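Local atomic coordinates of 3,4-dihydroxy-2-butanone 4-phosphate synthase (Candida albicans, PDB entry 2RIU), a protein that catalyses the conversion of D-ribulose 5-phosphate to formate and 3,4-dihydroxy-2-butanone 4-phosphate. Residues L21-D26 and D34-A39. Sequence-based numbering, arbitrary orientation.
With 5RP (ribulose-5-phosphate), chain B.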
ATOM      1  N   LEU A  21       4.543 -14.908 -10.981  1.00 10.12           N
ATOM      2  CA  LEU A  21       4.504 -16.206 -10.323  1.00 10.01           C
ATOM      3  C   LEU A  21       3.868 -16.003  -8.965  1.00 10.06           C
ATOM      4  O   LEU A  21       4.013 -14.938  -8.365  1.00 10.42           O
ATOM      5  CB  LEU A  21       5.913 -16.775 -10.139  1.00 10.02           C
ATOM      6  CG  LEU A  21       6.689 -17.127 -11.412  1.00  9.67           C
ATOM      7  CD1 LEU A  21       8.147 -17.431 -11.081  1.00  9.66           C
ATOM      8  CD2 LEU A  21       6.039 -18.299 -12.144  1.00 11.13           C
ATOM      9  N   ILE A  22       3.134 -17.011  -8.501  1.00 10.10           N
ATOM     10  CA  ILE A  22       2.664 -17.037  -7.118  1.00 10.48           C
ATOM     11  C   ILE A  22       3.744 -17.774  -6.333  1.00 10.64           C
ATOM     12  O   ILE A  22       4.132 -18.892  -6.690  1.00 10.38           O
ATOM     13  CB  ILE A  22       1.291 -17.728  -6.981  1.00 10.50           C
ATOM     14  CG1 ILE A  22       0.204 -16.890  -7.676  1.00 11.44           C
ATOM     15  CG2 ILE A  22       0.938 -17.960  -5.497  1.00 11.00           C
ATOM     16  CD1 ILE A  22      -1.061 -17.644  -8.027  1.00 12.14           C
ATOM     17  N   VAL A  23       4.254 -17.123  -5.292  1.00 10.19           N
ATOM     18  CA  VAL A  23       5.413 -17.630  -4.565  1.00 10.40           C
ATOM     19  C   VAL A  23       5.069 -17.871  -3.091  1.00 10.54           C
ATOM     20  O   VAL A  23       4.654 -16.953  -2.378  1.00 10.46           O
ATOM     21  CB  VAL A  23       6.633 -16.687  -4.718  1.00 10.68           C
ATOM     22  CG1 VAL A  23       7.834 -17.232  -3.984  1.00 10.78           C
ATOM     23  CG2 VAL A  23       6.983 -16.482  -6.204  1.00 10.53           C
ATOM     24  N   MET A  24       5.231 -19.122  -2.667  1.00 10.32           N
ATOM     25  CA  MET A  24       5.031 -19.554  -1.281  1.00 10.29           C
ATOM     26  C   MET A  24       6.394 -19.807  -0.643  1.00 10.49           C
ATOM     27  O   MET A  24       7.389 -19.970  -1.351  1.00 10.03           O
ATOM     28  CB  MET A  24       4.225 -20.861  -1.247  1.00 10.44           C
ATOM     29  CG  MET A  24       3.128 -20.986  -2.311  1.00 10.59           C
ATOM     30  SD  MET A  24       1.820 -19.751  -2.177  1.00 10.87           S
ATOM     31  CE  MET A  24       1.183 -20.080  -0.530  1.00 11.32           C
ATOM     32  N   ASP A  25       6.452 -19.853   0.690  1.00 10.99           N
ATOM     33  CA  ASP A  25       7.716 -20.165   1.386  1.00 11.52           C
ATOM     34  C   ASP A  25       8.182 -21.605   1.141  1.00 11.40           C
ATOM     35  O   ASP A  25       9.347 -21.860   0.813  1.00 11.45           O
ATOM     36  CB  ASP A  25       7.585 -19.940   2.894  1.00 11.98           C
ATOM     37  CG  ASP A  25       7.669 -18.477   3.289  1.00 14.05           C
ATOM     38  OD1 ASP A  25       8.271 -17.665   2.554  1.00 15.49           O
ATOM     39  OD2 ASP A  25       7.152 -18.143   4.377  1.00 17.89           O
ATOM     40  N   ASP A  26       7.262 -22.541   1.333  1.00 11.53           N
ATOM     41  CA  ASP A  26       7.506 -23.960   1.082  1.00 11.50           C
ATOM     42  C   ASP A  26       6.173 -24.628   0.716  1.00 12.01           C
ATOM     43  O   ASP A  26       5.281 -23.962   0.182  1.00 11.75           O
ATOM     44  CB  ASP A  26       8.231 -24.637   2.268  1.00 11.93           C
ATOM     45  CG  ASP A  26       7.481 -24.514   3.601  1.00 11.44           C
ATOM     46  OD1 ASP A  26       8.146 -24.630   4.658  1.00 11.20           O
ATOM     47  OD2 ASP A  26       6.246 -24.336   3.607  1.00 11.65           O
ATOM     48  N   ASP A  34       2.400 -14.686  -2.350  1.00 11.37           N
ATOM     49  CA  ASP A  34       2.732 -13.393  -2.944  1.00 11.45           C
ATOM     50  C   ASP A  34       2.727 -13.514  -4.456  1.00 11.02           C
ATOM     51  O   ASP A  34       3.223 -14.501  -5.002  1.00 11.21           O
ATOM     52  CB  ASP A  34       4.166 -12.998  -2.577  1.00 11.75           C
ATOM     53  CG  ASP A  34       4.267 -12.175  -1.321  1.00 14.74           C
ATOM     54  OD1 ASP A  34       3.322 -12.154  -0.499  1.00 15.39           O
ATOM     55  OD2 ASP A  34       5.336 -11.537  -1.164  1.00 17.61           O
ATOM     56  N   LEU A  35       2.236 -12.485  -5.137  1.00 10.24           N
ATOM     57  CA  LEU A  35       2.514 -12.346  -6.567  1.00  9.47           C
ATOM     58  C   LEU A  35       3.880 -11.682  -6.727  1.00  9.54           C
ATOM     59  O   LEU A  35       4.165 -10.688  -6.055  1.00  9.10           O
ATOM     60  CB  LEU A  35       1.443 -11.497  -7.240  1.00  9.60           C
ATOM     61  CG  LEU A  35       0.093 -12.163  -7.510  1.00  9.23           C
ATOM     62  CD1 LEU A  35      -0.913 -11.112  -7.971  1.00  9.03           C
ATOM     63  CD2 LEU A  35       0.236 -13.290  -8.545  1.00  8.05           C
ATOM     64  N   ILE A  36       4.719 -12.238  -7.603  1.00  9.27           N
ATOM     65  CA  ILE A  36       6.041 -11.663  -7.891  1.00  9.31           C
ATOM     66  C   ILE A  36       6.263 -11.645  -9.400  1.00  9.38           C
ATOM     67  O   ILE A  36       5.998 -12.633 -10.078  1.00  9.80           O
ATOM     68  CB  ILE A  36       7.183 -12.491  -7.229  1.00  9.31           C
ATOM     69  CG1 ILE A  36       6.943 -12.658  -5.719  1.00  9.07           C
ATOM     70  CG2 ILE A  36       8.567 -11.873  -7.532  1.00  9.18           C
ATOM     71  CD1 ILE A  36       8.106 -13.273  -4.945  1.00  9.53           C
ATOM     72  N   MET A  37       6.755 -10.529  -9.932  1.00  9.52           N
ATOM     73  CA  MET A  37       7.192 -10.504 -11.328  1.00  9.21           C
ATOM     74  C   MET A  37       8.399  -9.606 -11.504  1.00  9.03           C
ATOM     75  O   MET A  37       8.800  -8.901 -10.568  1.00  8.69           O
ATOM     76  CB  MET A  37       6.057 -10.098 -12.279  1.00  9.68           C
ATOM     77  CG  MET A  37       5.653  -8.619 -12.223  1.00  9.63           C
ATOM     78  SD  MET A  37       4.619  -8.178 -13.640  1.00  9.94           S
ATOM     79  CE  MET A  37       5.837  -8.223 -14.956  1.00 10.14           C
ATOM     80  N   ALA A  38       8.987  -9.638 -12.696  1.00  8.62           N
ATOM     81  CA  ALA A  38      10.178  -8.837 -12.966  1.00  8.66           C
ATOM     82  C   ALA A  38       9.841  -7.349 -12.956  1.00  8.77           C
ATOM     83  O   ALA A  38       8.875  -6.924 -13.593  1.00  9.05           O
ATOM     84  CB  ALA A  38      10.801  -9.238 -14.292  1.00  8.63           C
ATOM     85  N   ALA A  39      10.631  -6.560 -12.228  1.00  8.99           N
ATOM     86  CA  ALA A  39      10.376  -5.126 -12.122  1.00  9.06           C
ATOM     87  C   ALA A  39      10.384  -4.442 -13.485  1.00  9.13           C
ATOM     88  O   ALA A  39       9.536  -3.588 -13.754  1.00  9.24           O
ATOM     89  CB  ALA A  39      11.390  -4.462 -11.181  1.00  9.13           C
TER
HETATM   90  C2  5RP B 701       6.251 -10.799   3.741  1.00 34.28           C
HETATM   91  C3  5RP B 701       6.207 -10.356   2.297  1.00 33.27           C
HETATM   92  C5  5RP B 701       6.236  -8.898   1.917  1.00 31.91           C
HETATM   93  O13 5RP B 701       6.001  -8.790   0.506  1.00 32.94           O
HETATM   94  C6  5RP B 701       7.538  -8.169   2.284  1.00 28.79           C
HETATM   95  O14 5RP B 701       7.459  -6.848   1.738  1.00 29.79           O
HETATM   96  C7  5RP B 701       8.829  -8.808   1.770  1.00 26.05           C
HETATM   97  O8  5RP B 701       8.957 -10.121   2.305  1.00 22.53           O
HETATM   98  P9  5RP B 701      10.266 -10.641   3.072  1.00 18.62           P
HETATM   99  O12 5RP B 701      10.327  -9.865   4.367  1.00 19.01           O
HETATM  100  O11 5RP B 701      11.440 -10.379   2.157  1.00 18.84           O
HETATM  101  O10 5RP B 701       9.916 -12.104   3.206  1.00 18.67           O
HETATM  102  O4  5RP B 701       6.132 -11.200   1.422  1.00 34.81           O
HETATM  103  O1  5RP B 701       5.373 -11.922   3.885  1.00 34.98           O
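The carboxylate of Asp34, whose backbone pairs with Val23, meets ribulose-5-phosphate through OD2, with two sugar oxygens displaced to opposite sides of its plane. Ligand O4 lies 2.7 Å from Asp34 OD2, and the ligand hydroxyl O13 donates a long hydrogen bond to the same atom, 3.3 Å from O13 to OD2. Chi1 of Asp34 is -91°, well off a staggered position, and carries the group away from strand 21-24 toward the sugar. The peptide groups behind it are joined twice: Val23 N approaches Asp34 O in the carbonyl plane at 2.8 Å, whereas the return bond from Asp34 N to Val23 O is stretched to 3.2 Å, its donor tilted 30° out of the Val23 carbonyl plane. Strands 21-24 and 34-38 form a beta hairpin, the central pair of a four-stranded mixed sheet, and their axes run at 127°, a strong twist for an antiparallel pair. A second pair of straight backbone bonds closes the other end, Leu21 N to Ile36 O at 2.8 Å and Ile36 N to Leu21 O at 2.9 Å. On the face that also bears Asp34, the extended side chain of Ile36 passes Val23 at about a right angle, and its CD1 reaches Val23 CG2 at 3.6 Å; this methyl is the one beside the Val23 backbone N. Tyr15 of helix 8-16 packs against Leu21 and Ile36 there. On the other face Ile22 CG1 touches Leu35 CD2 at 3.7 Å, with Cys181 and Phe184 of helix 178-188 against Ile22. The substrate is gripped from elsewhere by Thr85, Arg142, His145 N and Thr146, and the side chain of His145, a probable magnesium ligand, lies close to that of Asp34 and takes part in a weak hydrogen bond with Asp25 OD1.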